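Local atomic coordinates of beta-galactosidase (Streptococcus pneumoniae, PDB entry 4CU9), a protein that probably binds carbohydrate through this module, one part of a larger multimodular enzyme that hydrolyses terminal beta-galactosides. Residues G72-R77 / P106-P111; A82-F87 / M161-E166; E101-P106 / H124-P129; V110-S115 / A119-H124. One frame throughout, in Å; residues are numbered along the deposited sequence.

Interaction 2 is the core of the fold: five buried apolar side chains join strands 82-86 and 161-166 across the beta-sandwich. The other three follow the long connection after strand 97-103, nearer the surface. Interaction 1 sets that loop against the start of strand 73-86 with a single isoleucine, so interactions 1 and 2 use opposite ends of one strand. Interaction 3, partly buried, is aromatic and proline packing with polar bonds kept inside each segment. Interaction 4 alone has direct hydrogen bonds between its segments, made by a carboxylate gripping backbone amides. Interactions 1, 3 and 4 touch one another around Phe108 and His124, whereas salt bridges tie Glu101 of interaction 3 to arginines of interaction 2.

Interaction 1 (G72-R77 / P106-P111); sequences GKIVER and PGFEVP
Ile74 leans on the loop 106-111 almost entirely through one methyl, CD1. This atom is 3.6 Å from the carbonyl oxygen Phe108 O and 3.8 Å from the ring atom Phe108 CE2, and the same methyl, Ile74 CD1, lies 4.1 Å from Glu109 CA. The other branch adds a lighter touch, with CG2 at 4.1 Å from Phe108 CZ. With CG1 beside the backbone N (chi1 -63°) and the chain then extended, CD1 is carried out to the loop, where it meets the Phe108 ring obliquely. The ring can turn toward the strand because CG stands between its own backbone N and carbonyl carbon (chi1 63°); Tyr103 meets the ring edge-to-face, and Phe126 and Pro125 also lie against Phe108. Away from this small patch the contact thins quickly. Val110 CG2 is a loose 4.4 Å from Ile74 CD1, and the chain of Glu109 leads outward into an exposed position. Arg69 of the adjoining strand 61-70 touches both Ile74 and Val110, bridging the margin. No hydrogen bond joins the two segments, so strand 73-86 and the loop meet here at the surface by dispersion and shape alone, an apolar contact without directional constraint.

Interaction 2 (A82-F87 / M161-E166); sequences AKLHFF and MRWRME. With EDO (1,2-ethanediol), chain D.
Leu84 and Trp163 point at each other from opposite directions, the leucine fork resting on the indole face. CD2 sits 3.7 Å from the centroid of the five-membered Trp163 ring and 23° off its normal, a CH-pi contact, and comes within 3.4 Å of Trp163 NE1. The second methyl, CD1, lies over the same indole toward its rim. Leu84 keeps CG beside its backbone N (chi1 -67°), which, with chi2 near anti, sets the fork against the ring. Ala82 CB takes the edge instead, 4.2 Å from Trp163 CZ2. These side chains fill the interior of a beta-sandwich, as expected for a galactose-binding-like domain: strands 82-86 and 161-166 belong to facing layers, their axes 10.4 Å apart and crossing at -44°. Met165 SD meets the Phe86 ring edge-on, near its plane and 4.0 Å from CE1, a Met-aromatic contact. The indole N-H is satisfied by a water 3.0 Å from Trp163 NE1, which donates to Lys83 O. Tyr137 packs edge-to-face with the indole. On the other face of strand 161-166, Arg162 forms a salt bridge with Glu101, while its NH2 donates almost straight to O2 of a 1,2-ethanediol, probably from the crystallisation liquor, at 2.8 Å.

Interaction 3 (E101-P106 / H124-P129); sequences ERYVGP and HPFNNP
The 3-10 turn 125-127, in the loop leading to strand 132-139, presses Pro125 and Phe126 against Tyr103 where strand 97-103 ends. Phe126 CE1 lies over one face of the tyrosine ring, and the closest atoms are Tyr103 CE1 and Phe126 CD1, 3.7 Å apart. The two planes are inclined by 58° with centroids 5.2 Å apart, an oblique aromatic pair. Gly105 N covers the opposite tyrosine face, so the ring is clasped between the turn and its own following chain. With CG anti to the backbone N (chi1 -177°), Tyr103 reaches along to Pro106, where OH donates to Pro106 O at 2.6 Å, in the carbonyl plane and on a lone pair. That bond closes the chain from the strand end into a tight bend, and the hydroxyl also meets Pro125 CB at 3.4 Å. Pro106 CG adds a looser touch, 4.0 Å from Pro125 CB. The turn is braced from within: Phe126 N donates to His124 ND1 at 3.1 Å, approaching from somewhat out of the imidazole plane. Phe126 O accepts from Trp132 NE1; separately, a water between the segments lies 3.0 Å from Glu101 OE2 and close to Pro129 O.

Interaction 4 (V110-S115 / A119-H124); sequences VPTYYS and AYESGH
Tyr120, the last residue of helix 117-120, lays its CB over the ring of Tyr113; Tyr120 CB lies 3.4 Å from Tyr113 CG and 3.8 Å from the ring centroid, a CH-pi contact offset toward the rim. The two rings are inclined by 41° and meet obliquely. Glu121 follows as the first residue to leave helical geometry, and its side chain carries the polar grip. CG is anti to the backbone N (chi1 -154°) and the chain runs on extended, which brings the carboxylate up to the amides of Thr112 and Tyr113. OE1 accepts from Tyr113 N at 2.8 Å and 172°, met nearly along the C-O axis, while OE2 takes a weak bond from Thr112 N at 3.4 Å; Thr112 N also lies 2.8 Å from Glu121 OE1. Two successive amides thus converge on one carboxylate, at an inverse gamma turn centred on Tyr113. Thr112 CB packs on OE1 at 3.3 Å. A type I turn from Glu121 to His124, closed by His124 N to Glu121 O at 2.9 Å, brings the chain back toward Pro111. Pro111 CG stands over the centre of the imidazole face, 3.6 Å from its centroid, and His124 NE2 is hydrogen-bonded to Glu109 O. This pair of loops borders the sheet: Pro111 touches Ile67 and Val110 touches Arg69 on strand 61-70, while Tyr114 bonds through its backbone to Ala21 of strand 18-21.

Interaction 1 (G72-R77 / P106-P111)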
# COMPACT_ATOMS: atom_id res chain seq x y z
N GLY A 72 0.09 20.03 2.86
CA GLY A 72 -0.07 19.98 1.41
C GLY A 72 1.18 19.78 0.57
O GLY A 72 1.11 19.84 -0.67
N LYS A 73 2.33 19.54 1.18
CA LYS A 73 3.56 19.40 0.40
C LYS A 73 4.23 18.08 0.73
O LYS A 73 4.18 17.63 1.87
CB LYS A 73 4.50 20.58 0.68
CG LYS A 73 3.72 21.90 0.60
CD LYS A 73 4.58 23.15 0.58
CE LYS A 73 4.38 23.98 1.84
NZ LYS A 73 4.99 23.29 3.00
N ILE A 74 4.82 17.46 -0.27
CA ILE A 74 5.45 16.19 -0.07
C ILE A 74 6.75 16.38 0.70
O ILE A 74 7.53 17.27 0.39
CB ILE A 74 5.71 15.49 -1.40
CG1 ILE A 74 4.37 15.20 -2.10
CG2 ILE A 74 6.55 14.24 -1.18
CD1 ILE A 74 4.51 14.75 -3.53
N VAL A 75 6.97 15.55 1.71
CA VAL A 75 8.14 15.71 2.56
C VAL A 75 8.91 14.41 2.70
O VAL A 75 8.34 13.31 2.56
CB VAL A 75 7.73 16.21 3.95
CG1 VAL A 75 7.12 17.60 3.86
CG2 VAL A 75 6.76 15.26 4.63
N GLU A 76 10.20 14.53 2.96
CA GLU A 76 10.97 13.37 3.32
C GLU A 76 10.77 13.04 4.79
O GLU A 76 10.77 13.91 5.64
CB GLU A 76 12.43 13.62 3.00
CG GLU A 76 13.30 12.40 3.19
CD GLU A 76 14.65 12.60 2.54
OE1 GLU A 76 14.79 12.38 1.31
OE2 GLU A 76 15.55 13.02 3.27
N ARG A 77 10.59 11.77 5.11
CA ARG A 77 10.56 11.35 6.49
C ARG A 77 11.60 10.25 6.71
O ARG A 77 11.98 9.52 5.76
CB ARG A 77 9.17 10.82 6.87
CG ARG A 77 8.00 11.80 6.71
CD ARG A 77 7.49 12.40 8.03
NE ARG A 77 6.43 13.42 7.84
CZ ARG A 77 5.19 13.20 7.37
NH1 ARG A 77 4.78 11.98 7.04
NH2 ARG A 77 4.33 14.20 7.25
N PRO A 106 12.80 9.83 -9.37
CA PRO A 106 12.83 11.29 -9.47
C PRO A 106 11.78 11.99 -8.62
O PRO A 106 10.86 11.34 -8.08
CB PRO A 106 12.62 11.54 -10.96
CG PRO A 106 11.80 10.38 -11.42
CD PRO A 106 12.36 9.21 -10.64
N GLY A 107 11.91 13.31 -8.51
CA GLY A 107 10.89 14.10 -7.86
C GLY A 107 9.55 13.86 -8.57
O GLY A 107 9.51 13.47 -9.73
N PHE A 108 8.47 14.01 -7.85
CA PHE A 108 7.13 13.63 -8.35
C PHE A 108 6.06 14.42 -7.66
O PHE A 108 6.31 15.10 -6.66
CB PHE A 108 6.88 12.13 -8.10
CG PHE A 108 6.86 11.78 -6.62
CD1 PHE A 108 8.02 11.60 -5.94
CD2 PHE A 108 5.67 11.60 -5.94
CE1 PHE A 108 8.01 11.32 -4.57
CE2 PHE A 108 5.65 11.31 -4.59
CZ PHE A 108 6.82 11.13 -3.91
N GLU A 109 4.85 14.35 -8.21
CA GLU A 109 3.66 14.84 -7.53
C GLU A 109 2.73 13.66 -7.26
O GLU A 109 2.90 12.60 -7.85
CB GLU A 109 2.93 15.95 -8.33
CG GLU A 109 2.43 15.54 -9.71
CD GLU A 109 1.84 16.75 -10.49
OE1 GLU A 109 0.75 17.26 -10.15
OE2 GLU A 109 2.49 17.21 -11.43
N VAL A 110 1.77 13.86 -6.37
CA VAL A 110 0.72 12.86 -6.12
C VAL A 110 0.05 12.55 -7.44
O VAL A 110 -0.36 13.47 -8.17
CB VAL A 110 -0.34 13.37 -5.13
CG1 VAL A 110 -1.48 12.38 -5.04
CG2 VAL A 110 0.30 13.58 -3.75
N PRO A 111 -0.08 11.25 -7.79
CA PRO A 111 -0.78 10.94 -9.00
C PRO A 111 -2.24 11.49 -8.98
O PRO A 111 -2.89 11.55 -7.92
CB PRO A 111 -0.83 9.42 -9.01
CG PRO A 111 0.35 8.97 -8.17
CD PRO A 111 0.48 10.05 -7.12

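Interaction 2 (A82-F87 / M161-E166)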
# COMPACT_ATOMS: atom_id res chain seq x y z
N ALA A 82 6.64 -0.19 10.68
CA ALA A 82 5.42 -0.20 9.89
C ALA A 82 4.39 -1.06 10.56
O ALA A 82 4.71 -1.95 11.35
CB ALA A 82 5.68 -0.69 8.48
N LYS A 83 3.14 -0.78 10.24
CA LYS A 83 2.02 -1.61 10.66
C LYS A 83 1.18 -1.97 9.46
O LYS A 83 0.97 -1.14 8.56
CB LYS A 83 1.13 -0.88 11.65
CG LYS A 83 1.82 -0.71 12.99
CD LYS A 83 1.07 0.24 13.86
CE LYS A 83 1.82 0.52 15.14
NZ LYS A 83 1.53 -0.52 16.16
N LEU A 84 0.70 -3.20 9.48
CA LEU A 84 -0.10 -3.75 8.41
C LEU A 84 -1.33 -4.41 8.99
O LEU A 84 -1.20 -5.25 9.90
CB LEU A 84 0.75 -4.82 7.71
CG LEU A 84 1.97 -4.36 6.93
CD1 LEU A 84 2.83 -5.52 6.48
CD2 LEU A 84 1.47 -3.66 5.71
N HIS A 85 -2.52 -4.06 8.49
CA HIS A 85 -3.76 -4.73 8.91
C HIS A 85 -4.46 -5.27 7.66
O HIS A 85 -5.00 -4.49 6.87
CB HIS A 85 -4.68 -3.74 9.60
CG HIS A 85 -5.79 -4.36 10.40
ND1 HIS A 85 -6.12 -5.69 10.34
CD2 HIS A 85 -6.64 -3.81 11.30
CE1 HIS A 85 -7.12 -5.94 11.17
NE2 HIS A 85 -7.45 -4.81 11.77
N PHE A 86 -4.44 -6.58 7.48
CA PHE A 86 -5.04 -7.22 6.33
C PHE A 86 -6.45 -7.66 6.62
O PHE A 86 -6.82 -7.90 7.78
CB PHE A 86 -4.20 -8.41 5.87
CG PHE A 86 -2.85 -8.00 5.35
CD1 PHE A 86 -2.74 -7.42 4.10
CD2 PHE A 86 -1.70 -8.23 6.07
CE1 PHE A 86 -1.52 -7.03 3.60
CE2 PHE A 86 -0.48 -7.88 5.57
CZ PHE A 86 -0.39 -7.30 4.33
N PHE A 87 -7.22 -7.84 5.54
CA PHE A 87 -8.59 -8.28 5.62
C PHE A 87 -8.74 -9.48 4.71
O PHE A 87 -7.95 -9.64 3.79
CB PHE A 87 -9.52 -7.18 5.11
CG PHE A 87 -10.96 -7.60 4.92
CD1 PHE A 87 -11.84 -7.60 5.98
CD2 PHE A 87 -11.44 -7.93 3.66
CE1 PHE A 87 -13.17 -7.96 5.80
CE2 PHE A 87 -12.77 -8.26 3.46
CZ PHE A 87 -13.63 -8.28 4.54
N MET A 161 6.78 5.23 0.72
CA MET A 161 7.09 3.81 1.01
C MET A 161 5.94 3.01 0.45
O MET A 161 4.84 3.54 0.31
CB MET A 161 7.19 3.57 2.52
CG MET A 161 8.33 4.34 3.16
SD MET A 161 10.00 3.75 2.84
CE MET A 161 9.95 2.11 3.51
N ARG A 162 6.21 1.78 0.06
CA ARG A 162 5.17 0.88 -0.37
C ARG A 162 5.47 -0.56 -0.00
O ARG A 162 6.61 -0.95 0.30
CB ARG A 162 4.90 0.99 -1.89
CG ARG A 162 5.91 0.29 -2.76
CD ARG A 162 5.63 0.49 -4.22
NE ARG A 162 6.47 -0.37 -5.01
CZ ARG A 162 6.36 -0.53 -6.32
NH1 ARG A 162 5.41 0.14 -7.00
NH2 ARG A 162 7.20 -1.34 -6.95
N TRP A 163 4.42 -1.36 -0.10
CA TRP A 163 4.52 -2.80 -0.03
C TRP A 163 4.14 -3.33 -1.40
O TRP A 163 3.02 -3.03 -1.94
CB TRP A 163 3.59 -3.38 1.04
CG TRP A 163 3.99 -3.06 2.42
CD1 TRP A 163 3.59 -2.03 3.16
CD2 TRP A 163 4.96 -3.76 3.21
NE1 TRP A 163 4.20 -2.04 4.38
CE2 TRP A 163 5.06 -3.09 4.43
CE3 TRP A 163 5.74 -4.88 2.99
CZ2 TRP A 163 5.88 -3.55 5.46
CZ3 TRP A 163 6.58 -5.33 4.04
CH2 TRP A 163 6.61 -4.65 5.25
N ARG A 164 5.08 -4.05 -2.01
CA ARG A 164 4.86 -4.73 -3.29
C ARG A 164 4.45 -6.16 -2.97
O ARG A 164 5.22 -6.93 -2.41
CB ARG A 164 6.08 -4.66 -4.19
CG ARG A 164 5.92 -5.39 -5.54
CD ARG A 164 7.01 -4.96 -6.50
NE ARG A 164 8.35 -5.28 -6.03
CZ ARG A 164 8.89 -6.50 -6.01
NH1 ARG A 164 8.23 -7.57 -6.48
NH2 ARG A 164 10.11 -6.66 -5.55
N MET A 165 3.20 -6.48 -3.27
CA MET A 165 2.58 -7.71 -2.76
C MET A 165 2.10 -8.61 -3.91
O MET A 165 1.93 -8.18 -5.05
CB MET A 165 1.41 -7.34 -1.88
CG MET A 165 1.78 -6.50 -0.64
SD MET A 165 0.33 -5.84 0.27
CE MET A 165 -0.22 -4.52 -0.79
N GLU A 166 1.92 -9.88 -3.58
CA GLU A 166 1.31 -10.84 -4.49
C GLU A 166 0.13 -11.43 -3.81
O GLU A 166 0.21 -11.91 -2.66
CB GLU A 166 2.29 -11.92 -4.88
CG GLU A 166 3.44 -11.38 -5.74
CD GLU A 166 4.36 -12.48 -6.28
OE1 GLU A 166 4.02 -13.68 -6.19
OE2 GLU A 166 5.43 -12.12 -6.82
C1 EDO D . 4.67 -0.93 -10.55
O1 EDO D . 3.87 -0.77 -9.35
C2 EDO D . 6.16 -0.59 -10.40
O2 EDO D . 6.84 -1.65 -9.73
O HOH W 1 3.00 -0.47 6.58

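Interaction 3 (E101-P106 / H124-P129)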
# COMPACT_ATOMS: atom_id res chain seq x y z
N GLU A 101 9.38 -1.62 0.08
CA GLU A 101 10.20 -0.79 -0.76
C GLU A 101 10.11 0.68 -0.44
O GLU A 101 9.06 1.22 -0.05
CB GLU A 101 9.84 -0.99 -2.24
CG GLU A 101 10.05 -2.40 -2.73
CD GLU A 101 9.62 -2.64 -4.16
OE1 GLU A 101 8.60 -2.06 -4.59
OE2 GLU A 101 10.32 -3.44 -4.85
N ARG A 102 11.24 1.35 -0.64
CA ARG A 102 11.32 2.80 -0.48
C ARG A 102 11.49 3.45 -1.84
O ARG A 102 12.16 2.92 -2.71
CB ARG A 102 12.47 3.18 0.46
CG ARG A 102 13.85 2.80 -0.04
CD ARG A 102 14.90 3.11 1.02
NE ARG A 102 16.24 2.65 0.66
CZ ARG A 102 17.16 3.38 0.02
NH1 ARG A 102 16.89 4.61 -0.35
NH2 ARG A 102 18.35 2.86 -0.23
N TYR A 103 10.89 4.63 -2.02
CA TYR A 103 10.96 5.31 -3.29
C TYR A 103 12.36 5.91 -3.47
O TYR A 103 12.86 6.57 -2.59
CB TYR A 103 9.88 6.38 -3.39
CG TYR A 103 9.86 7.08 -4.71
CD1 TYR A 103 9.43 6.40 -5.86
CD2 TYR A 103 10.29 8.41 -4.84
CE1 TYR A 103 9.44 7.04 -7.08
CE2 TYR A 103 10.31 9.04 -6.07
CZ TYR A 103 9.87 8.35 -7.18
OH TYR A 103 9.84 8.96 -8.42
N VAL A 104 12.97 5.66 -4.62
CA VAL A 104 14.29 6.20 -4.94
C VAL A 104 14.29 6.84 -6.33
O VAL A 104 15.36 7.08 -6.90
CB VAL A 104 15.37 5.10 -4.92
CG1 VAL A 104 15.60 4.53 -3.52
CG2 VAL A 104 15.02 3.97 -5.90
N GLY A 105 13.10 7.16 -6.87
CA GLY A 105 13.03 7.73 -8.20
C GLY A 105 13.12 9.24 -8.22
O GLY A 105 13.49 9.90 -7.23
N PRO A 106 12.80 9.83 -9.37
CA PRO A 106 12.83 11.29 -9.47
C PRO A 106 11.78 11.99 -8.62
O PRO A 106 10.86 11.34 -8.08
CB PRO A 106 12.62 11.54 -10.96
CG PRO A 106 11.80 10.38 -11.42
CD PRO A 106 12.36 9.21 -10.64
N HIS A 124 3.37 7.90 -14.68
CA HIS A 124 3.83 8.37 -13.37
C HIS A 124 5.09 7.58 -12.95
O HIS A 124 5.17 6.36 -13.15
CB HIS A 124 2.74 8.23 -12.31
CG HIS A 124 3.04 8.99 -11.05
ND1 HIS A 124 3.84 8.50 -10.04
CD2 HIS A 124 2.71 10.26 -10.69
CE1 HIS A 124 3.94 9.41 -9.08
NE2 HIS A 124 3.27 10.49 -9.46
N PRO A 125 6.08 8.24 -12.35
CA PRO A 125 7.31 7.48 -11.98
C PRO A 125 7.13 6.31 -11.00
O PRO A 125 7.96 5.43 -10.96
CB PRO A 125 8.25 8.57 -11.44
CG PRO A 125 7.37 9.71 -11.10
CD PRO A 125 6.22 9.67 -12.06
N PHE A 126 6.01 6.29 -10.26
CA PHE A 126 5.67 5.18 -9.40
C PHE A 126 5.52 3.88 -10.20
O PHE A 126 5.76 2.81 -9.66
CB PHE A 126 4.38 5.44 -8.61
CG PHE A 126 4.57 6.29 -7.41
CD1 PHE A 126 5.74 7.03 -7.19
CD2 PHE A 126 3.58 6.37 -6.49
CE1 PHE A 126 5.88 7.80 -6.04
CE2 PHE A 126 3.69 7.15 -5.36
CZ PHE A 126 4.85 7.84 -5.12
N ASN A 127 5.23 3.99 -11.49
CA ASN A 127 4.99 2.83 -12.28
C ASN A 127 6.25 2.18 -12.86
O ASN A 127 6.17 1.13 -13.48
CB ASN A 127 3.97 3.17 -13.37
CG ASN A 127 3.31 1.95 -13.96
OD1 ASN A 127 2.95 1.02 -13.25
ND2 ASN A 127 3.13 1.95 -15.28
N ASN A 128 7.42 2.75 -12.59
CA ASN A 128 8.66 2.21 -13.05
C ASN A 128 9.34 1.45 -11.90
O ASN A 128 9.73 2.07 -10.92
CB ASN A 128 9.56 3.35 -13.55
CG ASN A 128 10.95 2.84 -13.98
OD1 ASN A 128 11.26 1.67 -13.87
ND2 ASN A 128 11.77 3.74 -14.43
N PRO A 129 9.48 0.12 -12.01
CA PRO A 129 10.00 -0.67 -10.90
C PRO A 129 11.40 -0.25 -10.44
O PRO A 129 11.78 -0.51 -9.29
CB PRO A 129 10.11 -2.09 -11.48
CG PRO A 129 9.21 -2.10 -12.66
CD PRO A 129 9.15 -0.72 -13.18
O HOH W 2 10.29 -2.76 -7.75

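Interaction 4 (V110-S115 / A119-H124)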
# COMPACT_ATOMS: atom_id res chain seq x y z
N VAL A 110 1.77 13.86 -6.37
CA VAL A 110 0.72 12.86 -6.12
C VAL A 110 0.05 12.55 -7.44
O VAL A 110 -0.36 13.47 -8.17
CB VAL A 110 -0.34 13.37 -5.13
CG1 VAL A 110 -1.48 12.38 -5.04
CG2 VAL A 110 0.30 13.58 -3.75
N PRO A 111 -0.08 11.25 -7.79
CA PRO A 111 -0.78 10.94 -9.00
C PRO A 111 -2.24 11.49 -8.98
O PRO A 111 -2.89 11.55 -7.92
CB PRO A 111 -0.83 9.42 -9.01
CG PRO A 111 0.35 8.97 -8.17
CD PRO A 111 0.48 10.05 -7.12
N THR A 112 -2.72 11.88 -10.14
CA THR A 112 -4.14 12.17 -10.24
C THR A 112 -4.96 10.92 -9.91
O THR A 112 -5.87 10.93 -9.08
CB THR A 112 -4.49 12.69 -11.64
OG1 THR A 112 -3.80 13.92 -11.84
CG2 THR A 112 -5.99 12.95 -11.74
N TYR A 113 -4.59 9.82 -10.54
CA TYR A 113 -5.25 8.53 -10.35
C TYR A 113 -4.44 7.75 -9.33
O TYR A 113 -3.83 6.73 -9.66
CB TYR A 113 -5.36 7.77 -11.67
CG TYR A 113 -6.38 8.42 -12.62
CD1 TYR A 113 -7.72 8.10 -12.51
CD2 TYR A 113 -6.00 9.34 -13.58
CE1 TYR A 113 -8.67 8.68 -13.36
CE2 TYR A 113 -6.94 9.92 -14.44
CZ TYR A 113 -8.28 9.60 -14.31
OH TYR A 113 -9.24 10.16 -15.12
N TYR A 114 -4.45 8.25 -8.10
CA TYR A 114 -3.57 7.70 -7.07
C TYR A 114 -4.01 6.30 -6.60
O TYR A 114 -3.20 5.58 -6.06
CB TYR A 114 -3.40 8.67 -5.90
CG TYR A 114 -4.67 9.06 -5.21
CD1 TYR A 114 -5.24 8.21 -4.26
CD2 TYR A 114 -5.29 10.29 -5.47
CE1 TYR A 114 -6.38 8.56 -3.58
CE2 TYR A 114 -6.43 10.65 -4.77
CZ TYR A 114 -6.98 9.77 -3.84
OH TYR A 114 -8.11 10.10 -3.13
N SER A 115 -5.24 5.90 -6.88
CA SER A 115 -5.72 4.54 -6.53
C SER A 115 -5.55 3.53 -7.65
O SER A 115 -5.73 2.32 -7.45
CB SER A 115 -7.19 4.57 -6.14
OG SER A 115 -7.99 4.72 -7.30
N ALA A 119 -3.08 1.51 -14.46
CA ALA A 119 -4.01 1.57 -15.59
C ALA A 119 -4.24 2.99 -16.07
O ALA A 119 -4.36 3.25 -17.27
CB ALA A 119 -5.35 0.98 -15.20
N TYR A 120 -4.28 3.92 -15.14
CA TYR A 120 -4.77 5.25 -15.46
C TYR A 120 -3.74 6.34 -15.45
O TYR A 120 -4.02 7.44 -15.92
CB TYR A 120 -5.90 5.60 -14.52
CG TYR A 120 -7.12 4.77 -14.76
CD1 TYR A 120 -7.64 4.59 -16.06
CD2 TYR A 120 -7.76 4.15 -13.71
CE1 TYR A 120 -8.78 3.82 -16.26
CE2 TYR A 120 -8.87 3.38 -13.91
CZ TYR A 120 -9.39 3.22 -15.17
OH TYR A 120 -10.52 2.44 -15.31
N GLU A 121 -2.56 6.04 -14.95
CA GLU A 121 -1.50 7.02 -14.95
C GLU A 121 -0.14 6.32 -15.09
O GLU A 121 0.76 6.58 -14.30
CB GLU A 121 -1.60 7.87 -13.70
CG GLU A 121 -0.97 9.24 -13.91
CD GLU A 121 -1.35 10.27 -12.87
OE1 GLU A 121 -2.49 10.21 -12.36
OE2 GLU A 121 -0.52 11.15 -12.59
N SER A 122 -0.02 5.46 -16.13
CA SER A 122 1.16 4.63 -16.35
C SER A 122 2.45 5.42 -16.55
O SER A 122 3.51 4.89 -16.36
CB SER A 122 0.97 3.66 -17.56
OG SER A 122 0.86 4.39 -18.75
N GLY A 123 2.36 6.67 -16.98
CA GLY A 123 3.57 7.50 -17.08
C GLY A 123 4.12 8.05 -15.77
O GLY A 123 5.24 8.58 -15.74
N HIS A 124 3.37 7.90 -14.68
CA HIS A 124 3.83 8.37 -13.37
C HIS A 124 5.09 7.58 -12.95
O HIS A 124 5.17 6.36 -13.15
CB HIS A 124 2.74 8.23 -12.31
CG HIS A 124 3.04 8.99 -11.05
ND1 HIS A 124 3.84 8.50 -10.04
CD2 HIS A 124 2.71 10.26 -10.69
CE1 HIS A 124 3.94 9.41 -9.08
NE2 HIS A 124 3.27 10.49 -9.46